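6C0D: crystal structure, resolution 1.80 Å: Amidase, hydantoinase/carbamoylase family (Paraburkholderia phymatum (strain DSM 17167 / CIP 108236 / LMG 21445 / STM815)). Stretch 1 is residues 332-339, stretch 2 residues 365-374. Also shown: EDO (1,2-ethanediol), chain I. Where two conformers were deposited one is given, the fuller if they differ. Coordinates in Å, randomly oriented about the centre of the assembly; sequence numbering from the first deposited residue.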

# COMPACT_ATOMS: atom_id res chain seq x y z
N ALA A 332 13.71 18.92 5.00
CA ALA A 332 15.05 18.36 5.15
C ALA A 332 15.78 19.05 6.30
O ALA A 332 15.60 20.24 6.55
CB ALA A 332 15.84 18.52 3.85
N GLU A 333 16.63 18.30 6.99
CA GLU A 333 17.38 18.84 8.12
C GLU A 333 18.85 18.47 7.96
O GLU A 333 19.17 17.38 7.46
CB GLU A 333 16.82 18.33 9.45
CG GLU A 333 15.39 18.76 9.73
CD GLU A 333 14.79 18.10 10.98
OE1 GLU A 333 15.50 17.34 11.67
OE2 GLU A 333 13.59 18.35 11.27
N GLU A 334 19.76 19.39 8.37
CA GLU A 334 21.17 19.08 8.39
C GLU A 334 21.56 18.49 9.74
O GLU A 334 20.88 18.74 10.74
CB GLU A 334 22.00 20.35 8.12
CG GLU A 334 21.80 20.92 6.70
CD GLU A 334 22.09 19.86 5.65
OE1 GLU A 334 23.27 19.50 5.48
OE2 GLU A 334 21.13 19.34 5.02
N PRO A 335 22.64 17.72 9.81
CA PRO A 335 23.17 17.31 11.12
C PRO A 335 23.52 18.53 11.96
O PRO A 335 23.91 19.58 11.44
CB PRO A 335 24.43 16.50 10.77
CG PRO A 335 24.24 16.08 9.28
CD PRO A 335 23.49 17.25 8.69
N VAL A 336 23.38 18.38 13.27
CA VAL A 336 23.65 19.47 14.22
C VAL A 336 24.55 18.88 15.30
O VAL A 336 24.12 18.00 16.05
CB VAL A 336 22.38 20.07 14.81
CG1 VAL A 336 22.74 21.09 15.92
CG2 VAL A 336 21.55 20.79 13.72
N THR A 337 25.79 19.35 15.38
CA THR A 337 26.71 18.78 16.36
C THR A 337 26.44 19.36 17.74
O THR A 337 26.08 20.53 17.89
CB THR A 337 28.17 19.07 15.98
OG1 THR A 337 28.38 20.47 16.04
CG2 THR A 337 28.45 18.60 14.56
N MET A 338 26.63 18.53 18.76
CA MET A 338 26.58 19.03 20.13
C MET A 338 27.94 19.61 20.49
O MET A 338 28.98 19.19 19.97
CB MET A 338 26.21 17.91 21.10
CG MET A 338 24.83 17.26 20.79
SD MET A 338 23.43 18.34 21.08
CE MET A 338 23.16 19.10 19.44
N ASP A 339 27.93 20.61 21.37
CA ASP A 339 29.16 21.34 21.70
C ASP A 339 30.22 20.39 22.22
O ASP A 339 29.96 19.58 23.12
CB ASP A 339 28.86 22.41 22.76
CG ASP A 339 30.06 23.28 23.03
OD1 ASP A 339 30.24 24.27 22.28
OD2 ASP A 339 30.81 22.96 23.97
N ALA A 365 16.99 10.82 16.50
CA ALA A 365 15.73 11.55 16.51
C ALA A 365 15.99 13.04 16.70
O ALA A 365 17.03 13.43 17.21
CB ALA A 365 14.81 11.05 17.64
N SER A 366 15.00 13.85 16.34
CA SER A 366 15.10 15.29 16.50
C SER A 366 14.64 15.72 17.90
O SER A 366 13.86 15.04 18.56
CB SER A 366 14.29 16.02 15.42
OG SER A 366 12.94 15.60 15.40
N HIS A 367 15.15 16.87 18.34
CA HIS A 367 14.91 17.39 19.69
C HIS A 367 15.02 18.91 19.66
O HIS A 367 15.61 19.47 18.74
CB HIS A 367 15.93 16.87 20.72
CG HIS A 367 16.00 15.38 20.79
ND1 HIS A 367 15.01 14.63 21.40
CD2 HIS A 367 16.92 14.50 20.33
CE1 HIS A 367 15.32 13.34 21.30
NE2 HIS A 367 16.48 13.24 20.67
N ASP A 368 14.46 19.55 20.68
CA ASP A 368 14.64 21.00 20.83
C ASP A 368 16.12 21.39 20.80
O ASP A 368 16.46 22.49 20.34
CB ASP A 368 14.02 21.48 22.14
CG ASP A 368 12.50 21.45 22.10
OD1 ASP A 368 11.93 22.10 21.21
OD2 ASP A 368 11.90 20.75 22.95
N ALA A 369 17.00 20.52 21.28
CA ALA A 369 18.43 20.84 21.30
C ALA A 369 18.97 21.14 19.91
O ALA A 369 19.95 21.88 19.77
CB ALA A 369 19.23 19.69 21.92
N GLN A 370 18.37 20.57 18.86
CA GLN A 370 18.88 20.86 17.53
C GLN A 370 18.61 22.31 17.13
O GLN A 370 19.36 22.88 16.33
CB GLN A 370 18.28 19.90 16.49
CG GLN A 370 16.92 20.28 16.01
CD GLN A 370 16.28 19.17 15.22
OE1 GLN A 370 16.57 18.00 15.46
NE2 GLN A 370 15.42 19.52 14.27
N VAL A 371 17.54 22.90 17.66
CA VAL A 371 17.25 24.31 17.42
C VAL A 371 18.16 25.20 18.27
O VAL A 371 18.73 26.18 17.78
CB VAL A 371 15.76 24.59 17.71
CG1 VAL A 371 15.46 26.10 17.72
CG2 VAL A 371 14.86 23.86 16.69
N ILE A 372 18.28 24.87 19.55
CA ILE A 372 19.02 25.73 20.47
C ILE A 372 20.51 25.71 20.15
O ILE A 372 21.19 26.74 20.24
CB ILE A 372 18.71 25.31 21.92
CG1 ILE A 372 17.26 25.70 22.24
CG2 ILE A 372 19.69 25.98 22.92
CD1 ILE A 372 16.66 24.90 23.36
N ALA A 373 21.03 24.56 19.71
CA ALA A 373 22.46 24.40 19.46
C ALA A 373 22.99 25.34 18.39
O ALA A 373 24.20 25.60 18.35
CB ALA A 373 22.78 22.95 19.06
N GLN A 374 22.13 25.82 17.50
CA GLN A 374 22.57 26.74 16.47
C GLN A 374 22.80 28.15 17.01
O GLN A 374 23.31 29.00 16.27
CB GLN A 374 21.54 26.72 15.32
CG GLN A 374 21.24 25.25 14.86
CD GLN A 374 20.16 25.11 13.77
OE1 GLN A 374 19.96 26.02 12.96
NE2 GLN A 374 19.48 23.96 13.75
C1 EDO I . 26.31 28.04 19.14
O1 EDO I . 26.49 27.21 17.99
C2 EDO I . 27.66 28.38 19.76
O2 EDO I . 28.41 27.17 19.94
O HOH W 1 12.09 16.56 12.81

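This is a small, mostly apolar contact in which an extended segment leans on a helical turn and the residues after it, with a weak polar link and a water bridge at one end. From Val 336 to Met 338 the residues alternate: Val 336 points toward the other stretch, Thr 337 away, and Met 338 starts sideways but brings its end nearer. Glu 333, three residues before Val 336, also points toward it.

Val 336 is the centre. Its CG1 packs 3.6 Å from Ala 373 CB, and its CG2 lies 3.8 Å from Gln 374 NE2. That amide is not left unpaired beside the methyl: Gln 374 NE2 donates to Gln 370 O at 2.8 Å, so the side chain folds back onto the carbonyl four residues earlier. Met 338 reaches the same alanine, CE to Ala 373 CB at 3.9 Å, while its SD stands 4.5 Å from Ala 369 CB. Alanines four residues apart thus offer the methionine a low surface.

At the other end, Gln 370 NE2 gives Glu 333 OE1 a weak hydrogen bond, 3.4 Å long. The second carboxylate oxygen works through water, which donates to Glu 333 OE2 at 2.8 Å and is hydrogen-bonded to Ser 366 OG at 2.9 Å, linking two side chains whose CA atoms, Glu 333 CA and Ser 366 CA, are 9.4 Å apart.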